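Local coordinates for protein putative decarboxylase involved in desferrioxamine biosynthesis (Erwinia amylovora, PDB 5O5C) that is a pyridoxal-phosphate-dependent group II decarboxylase that probably converts lysine to cadaverine for the biosynthesis of the siderophore desferrioxamine, at residues 205-210 with 260-265; 307-312 with 403-408. All coordinates share one frame; numbering follows the deposited sequence.

Contact 1. Residues 205-210 with 260-265; sequences AKWRVF and GLIPVA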
loop_
_atom_site.group_PDB
_atom_site.type_symbol
_atom_site.label_atom_id
_atom_site.label_comp_id
_atom_site.label_asym_id
_atom_site.label_seq_id
_atom_site.Cartn_x
_atom_site.Cartn_y
_atom_site.Cartn_z
ATOM N N ALA B 205 10.861 -27.359 -3.755
ATOM C CA ALA B 205 11.733 -27.003 -4.851
ATOM C C ALA B 205 11.231 -27.550 -6.201
ATOM O O ALA B 205 11.662 -27.091 -7.236
ATOM C CB ALA B 205 13.154 -27.433 -4.574
ATOM N N LYS B 206 10.304 -28.509 -6.202
ATOM C CA LYS B 206 9.825 -29.062 -7.474
ATOM C C LYS B 206 8.647 -28.293 -8.053
ATOM O O LYS B 206 8.374 -28.429 -9.236
ATOM C CB LYS B 206 9.471 -30.526 -7.313
ATOM C CG LYS B 206 10.602 -31.410 -6.803
ATOM C CD LYS B 206 10.045 -32.787 -6.446
ATOM C CE LYS B 206 11.084 -33.889 -6.467
ATOM N NZ LYS B 206 10.436 -35.193 -6.106
ATOM N N TRP B 207 7.970 -27.465 -7.237
ATOM C CA TRP B 207 6.706 -26.857 -7.647
ATOM C C TRP B 207 6.935 -25.887 -8.788
ATOM O O TRP B 207 7.909 -25.178 -8.828
ATOM C CB TRP B 207 5.993 -26.165 -6.463
ATOM C CG TRP B 207 5.654 -27.095 -5.325
ATOM C CD1 TRP B 207 5.642 -28.451 -5.367
ATOM C CD2 TRP B 207 5.255 -26.738 -4.009
ATOM N NE1 TRP B 207 5.325 -28.966 -4.152
ATOM C CE2 TRP B 207 5.073 -27.939 -3.292
ATOM C CE3 TRP B 207 5.051 -25.521 -3.349
ATOM C CZ2 TRP B 207 4.699 -27.961 -1.959
ATOM C CZ3 TRP B 207 4.675 -25.537 -2.034
ATOM C CH2 TRP B 207 4.481 -26.763 -1.345
ATOM N N ARG B 208 6.033 -25.884 -9.748
ATOM C CA ARG B 208 6.176 -25.020 -10.900
ATOM C C ARG B 208 4.908 -24.258 -11.162
ATOM O O ARG B 208 3.833 -24.812 -11.087
ATOM C CB ARG B 208 6.617 -25.817 -12.138
ATOM C CG ARG B 208 8.067 -26.307 -12.047
ATOM C CD ARG B 208 9.090 -25.166 -12.077
ATOM N NE ARG B 208 10.488 -25.604 -12.002
ATOM C CZ ARG B 208 11.170 -25.862 -10.879
ATOM N NH1 ARG B 208 10.609 -25.772 -9.671
ATOM N NH2 ARG B 208 12.433 -26.237 -10.962
ATOM N N VAL B 209 5.080 -22.990 -11.505
ATOM C CA VAL B 209 3.996 -22.086 -11.936
ATOM C C VAL B 209 4.179 -21.724 -13.398
ATOM O O VAL B 209 5.277 -21.475 -13.844
ATOM C CB VAL B 209 3.968 -20.803 -11.097
ATOM C CG1 VAL B 209 2.993 -19.769 -11.644
ATOM C CG2 VAL B 209 3.664 -21.165 -9.631
ATOM N N PHE B 210 3.085 -21.670 -14.137
ATOM C CA PHE B 210 3.148 -21.389 -15.566
ATOM C C PHE B 210 2.557 -20.016 -15.824
ATOM O O PHE B 210 1.460 -19.702 -15.353
ATOM C CB PHE B 210 2.398 -22.445 -16.373
ATOM C CG PHE B 210 2.879 -23.826 -16.133
ATOM C CD1 PHE B 210 2.359 -24.566 -15.091
ATOM C CD2 PHE B 210 3.861 -24.392 -16.929
ATOM C CE1 PHE B 210 2.815 -25.838 -14.833
ATOM C CE2 PHE B 210 4.310 -25.680 -16.686
ATOM C CZ PHE B 210 3.779 -26.409 -15.635
ATOM N N GLY B 260 10.015 -34.958 -13.370
ATOM C CA GLY B 260 9.647 -35.181 -11.958
ATOM C C GLY B 260 9.149 -33.952 -11.201
ATOM O O GLY B 260 8.958 -34.004 -9.975
ATOM N N LEU B 261 8.973 -32.844 -11.920
ATOM C CA LEU B 261 8.544 -31.575 -11.351
ATOM C C LEU B 261 7.008 -31.572 -11.264
ATOM O O LEU B 261 6.300 -32.360 -11.944
ATOM C CB LEU B 261 9.046 -30.417 -12.210
ATOM C CG LEU B 261 10.528 -30.313 -12.560
ATOM C CD1 LEU B 261 10.690 -29.268 -13.629
ATOM C CD2 LEU B 261 11.378 -29.974 -11.335
ATOM N N ILE B 262 6.496 -30.681 -10.422
ATOM C CA ILE B 262 5.117 -30.743 -9.975
ATOM C C ILE B 262 4.404 -29.456 -10.428
ATOM O O ILE B 262 4.759 -28.381 -9.978
ATOM C CB ILE B 262 5.048 -30.927 -8.438
ATOM C CG1 ILE B 262 5.702 -32.253 -8.016
ATOM C CG2 ILE B 262 3.611 -30.895 -7.968
ATOM C CD1 ILE B 262 5.724 -32.509 -6.514
ATOM N N PRO B 263 3.408 -29.564 -11.319
ATOM C CA PRO B 263 2.706 -28.359 -11.731
ATOM C C PRO B 263 1.687 -27.995 -10.678
ATOM O O PRO B 263 0.892 -28.838 -10.242
ATOM C CB PRO B 263 2.039 -28.753 -13.058
ATOM C CG PRO B 263 2.106 -30.248 -13.117
ATOM C CD PRO B 263 2.846 -30.764 -11.943
ATOM N N VAL B 264 1.729 -26.736 -10.275
ATOM C CA VAL B 264 0.968 -26.247 -9.118
ATOM C C VAL B 264 -0.030 -25.140 -9.513
ATOM O O VAL B 264 -1.135 -25.034 -8.935
ATOM C CB VAL B 264 2.015 -25.821 -8.030
ATOM C CG1 VAL B 264 1.426 -25.001 -6.914
ATOM C CG2 VAL B 264 2.684 -27.050 -7.457
ATOM N N ALA B 265 0.349 -24.300 -10.476
ATOM C CA ALA B 265 -0.467 -23.180 -10.869
ATOM C C ALA B 265 -0.162 -22.577 -12.232
ATOM O O ALA B 265 1.008 -22.564 -12.748
ATOM C CB ALA B 265 -0.386 -22.109 -9.790
#

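Contact 2. Residues 307-312 with 403-408; sequences VSESHR and AFDDIL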
loop_
_atom_site.group_PDB
_atom_site.type_symbol
_atom_site.label_atom_id
_atom_site.label_comp_id
_atom_site.label_asym_id
_atom_site.label_seq_id
_atom_site.Cartn_x
_atom_site.Cartn_y
_atom_site.Cartn_z
ATOM N N VAL B 307 -17.134 -3.591 -16.628
ATOM C CA VAL B 307 -18.167 -2.537 -16.754
ATOM C C VAL B 307 -18.601 -2.182 -18.186
ATOM O O VAL B 307 -19.382 -1.253 -18.354
ATOM C CB VAL B 307 -17.779 -1.236 -16.013
ATOM C CG1 VAL B 307 -17.843 -1.446 -14.514
ATOM C CG2 VAL B 307 -16.423 -0.700 -16.411
ATOM N N SER B 308 -18.167 -2.937 -19.194
ATOM C CA SER B 308 -18.519 -2.637 -20.588
ATOM C C SER B 308 -19.777 -3.406 -20.995
ATOM O O SER B 308 -19.835 -4.643 -20.865
ATOM C CB SER B 308 -17.358 -2.969 -21.522
ATOM O OG SER B 308 -17.658 -2.674 -22.878
ATOM N N GLU B 309 -20.794 -2.645 -21.407
ATOM C CA GLU B 309 -22.058 -3.159 -21.964
ATOM C C GLU B 309 -21.873 -4.293 -22.966
ATOM O O GLU B 309 -22.582 -5.292 -22.884
ATOM C CB GLU B 309 -22.853 -2.014 -22.650
ATOM C CG GLU B 309 -22.115 -1.280 -23.803
ATOM C CD GLU B 309 -23.030 -0.426 -24.679
ATOM O OE1 GLU B 309 -23.860 0.337 -24.138
ATOM O OE2 GLU B 309 -22.909 -0.501 -25.925
ATOM N N SER B 310 -20.913 -4.143 -23.888
ATOM C CA SER B 310 -20.751 -5.055 -25.024
ATOM C C SER B 310 -19.504 -5.936 -24.960
ATOM O O SER B 310 -19.527 -7.049 -25.469
ATOM C CB SER B 310 -20.752 -4.279 -26.338
ATOM O OG SER B 310 -19.753 -3.277 -26.365
ATOM N N HIS B 311 -18.425 -5.420 -24.359
ATOM C CA HIS B 311 -17.149 -6.068 -24.371
ATOM C C HIS B 311 -16.960 -7.063 -23.238
ATOM O O HIS B 311 -16.066 -7.915 -23.318
ATOM C CB HIS B 311 -16.014 -5.032 -24.395
ATOM C CG HIS B 311 -16.012 -4.168 -25.611
ATOM N ND1 HIS B 311 -15.739 -4.657 -26.873
ATOM C CD2 HIS B 311 -16.235 -2.842 -25.764
ATOM C CE1 HIS B 311 -15.809 -3.666 -27.748
ATOM N NE2 HIS B 311 -16.116 -2.557 -27.101
ATOM N N ARG B 312 -17.774 -6.970 -22.191
ATOM C CA ARG B 312 -17.728 -7.921 -21.038
ATOM C C ARG B 312 -17.520 -9.396 -21.451
ATOM O O ARG B 312 -16.725 -10.137 -20.795
ATOM C CB ARG B 312 -19.029 -7.757 -20.244
ATOM C CG ARG B 312 -19.145 -8.378 -18.869
ATOM C CD ARG B 312 -20.480 -7.903 -18.269
ATOM N NE ARG B 312 -20.472 -6.445 -18.015
ATOM C CZ ARG B 312 -21.531 -5.625 -18.019
ATOM N NH1 ARG B 312 -22.749 -6.066 -18.285
ATOM N NH2 ARG B 312 -21.363 -4.329 -17.771
ATOM N N ALA B 403 -16.942 5.358 -20.832
ATOM C CA ALA B 403 -15.552 5.780 -20.943
ATOM C C ALA B 403 -14.671 4.680 -21.492
ATOM O O ALA B 403 -13.953 4.907 -22.446
ATOM C CB ALA B 403 -15.025 6.210 -19.596
ATOM N N PHE B 404 -14.749 3.491 -20.904
ATOM C CA PHE B 404 -13.813 2.429 -21.270
ATOM C C PHE B 404 -14.050 2.007 -22.736
ATOM O O PHE B 404 -13.092 1.888 -23.519
ATOM C CB PHE B 404 -13.920 1.220 -20.362
ATOM C CG PHE B 404 -12.654 0.470 -20.251
ATOM C CD1 PHE B 404 -11.619 0.980 -19.473
ATOM C CD2 PHE B 404 -12.463 -0.726 -20.905
ATOM C CE1 PHE B 404 -10.421 0.333 -19.371
ATOM C CE2 PHE B 404 -11.250 -1.396 -20.808
ATOM C CZ PHE B 404 -10.236 -0.872 -20.026
ATOM N N ASP B 405 -15.321 1.840 -23.092
ATOM C CA ASP B 405 -15.708 1.672 -24.509
ATOM C C ASP B 405 -15.193 2.694 -25.464
ATOM O O ASP B 405 -14.635 2.322 -26.500
ATOM C CB ASP B 405 -17.207 1.611 -24.658
ATOM C CG ASP B 405 -17.775 0.352 -24.048
ATOM O OD1 ASP B 405 -16.989 -0.588 -23.809
ATOM O OD2 ASP B 405 -18.988 0.344 -23.816
ATOM N N ASP B 406 -15.371 3.962 -25.168
ATOM C CA ASP B 406 -14.733 5.007 -25.982
ATOM C C ASP B 406 -13.229 4.871 -26.162
ATOM O O ASP B 406 -12.729 5.027 -27.289
ATOM C CB ASP B 406 -15.129 6.410 -25.519
ATOM C CG ASP B 406 -16.564 6.688 -25.783
ATOM O OD1 ASP B 406 -17.204 5.821 -26.356
ATOM O OD2 ASP B 406 -17.096 7.724 -25.420
ATOM N N ILE B 407 -12.521 4.516 -25.093
ATOM C CA ILE B 407 -11.064 4.256 -25.209
ATOM C C ILE B 407 -10.775 3.002 -26.081
ATOM O O ILE B 407 -9.896 3.051 -26.941
ATOM C CB ILE B 407 -10.280 4.345 -23.860
ATOM C CG1 ILE B 407 -10.931 3.595 -22.732
ATOM C CG2 ILE B 407 -10.163 5.809 -23.370
ATOM C CD1 ILE B 407 -10.030 3.255 -21.566
ATOM N N LEU B 408 -11.532 1.922 -25.915
ATOM C CA LEU B 408 -11.435 0.791 -26.874
ATOM C C LEU B 408 -11.659 1.195 -28.361
ATOM O O LEU B 408 -10.916 0.805 -29.228
ATOM C CB LEU B 408 -12.388 -0.332 -26.491
ATOM C CG LEU B 408 -12.080 -0.881 -25.080
ATOM C CD1 LEU B 408 -13.164 -1.792 -24.605
ATOM C CD2 LEU B 408 -10.763 -1.613 -25.055
HETATM O O HOH W 1 -15.678 0.278 -28.019
#

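Contact 1. Residues 205-210 with 260-265
Strands 207-210 and 262-265 run parallel, their axes 4.5 Å apart at the closest and inclined by 49°, and a beta bulge interrupts their pairing: Arg208 lies opposite Pro263, but Val209 lies opposite Ala265, so Val264 is the extra residue. They are neighbours in the mixed seven-stranded sheet of the large domain of a type I fold PLP enzyme. The ladder starts with Ile262 N donating almost straight (176°) to Lys206 O, from above that carbonyl's plane. Ile262 O then takes Arg208 N nearly along its C=O axis, and Arg208 O takes Val264 N at 3.0 Å. Beyond the bulge Phe210 N reaches Ala265 O at 2.7 Å, the shortest of the four bonds.

Trp207, Val209, Ile262 and Ala265 share one face of the sheet, turned to helix 170-189. The indole of Trp207 runs beside Ile262, its CD1 4.0 Å from Ile262 CB, and meets Trp185 edge-to-face. The bulge residue contributes too: Val264 CG2, beside its own backbone N, comes within 3.6 Å of Trp207 CB. On the other face Phe210 and Pro263 lie alongside each other, Pro263 CB in the ring plane 3.5 Å from the edge atom Phe210 CE1, and both also pack on helix 246-258.

Arg208 folds back on its own strand through a bend at chi2 (-67°). Its NH1 is shared between Trp207 O and Ala205 O, both near the guanidinium plane, which fixes the rotation of the group and ties the preceding 3-10 turn to the strand. Over one guanidinium face sits Leu261 CD2, 3.9 Å from Arg208 NH2 and displaced toward the rim.

Contact 2. Residues 307-312 with 403-408
At the centre of this contact Ser308 OG donates to Asp405 OD1 at 2.4 Å, very short as modelled, meeting the syn lone pair of the carboxylate. The serine is the head of an ST motif in the loop between strands 294-299 and 323-327, while Asp405 stands on helix 397-420; this is plain packing of a loop on a helix, away from the cofactor site. With OG anti to its backbone N (chi1 -179°), Ser308 faces the helix. The same OG accepts from His311 N at 3.2 Å, with an N-H...O angle of 153°. One hydroxyl therefore organises the turn and links it to the carboxylate.

His311, with CG beside its backbone N, brings its imidazole to the same oxygen. Asp405 OD1 lies near the ring plane, 3.1 Å from His311 CD2, so a carbon edge faces the acid and the ring and carboxylate planes stand 69° apart. Leu408, one helical turn on, meets the ring tip to tip, its CD1 3.4 Å from His311 CD2. A water links His311 NE2, 3.0 Å away, to the backbone Asp405 O, to which it donates.

Around this core, Glu309 CG approaches the other carboxylate oxygen, Asp405 OD2, at 3.5 Å. Glu309 OE2 is itself 4.5 Å from Asp405 OD2, and this second acid might raise the pKa of either group. Val307, just before Ser308, packs on Leu400 of helix 397-420 and Trp151 of helix 140-156. The dimer interface is close by, for on the next helix residue Asp406 OD2 is hydrogen-bonded to His25 NE2 of the second subunit.

Following the chain from the N terminus, contact 1 closes first: strand 207-212 leads through helix 218-225, strand 233-236 and helix 246-258 before strand 262-269 returns beside it. The chain then adds strand 294-299 to the same sheet and enters the loop that opens contact 2. That second closure spans 90 residues, including strands 323-327 and 339-343, and ends on helix 397-420. The two closures are therefore in series, neither nested nor crossed. The centres of contact 1 and contact 2 lie about 37 Å apart, and the two do not touch. Contact 1 joins adjacent strands within the large sheet, whereas contact 2 fastens a loop following a strand of that sheet to helix 397-420.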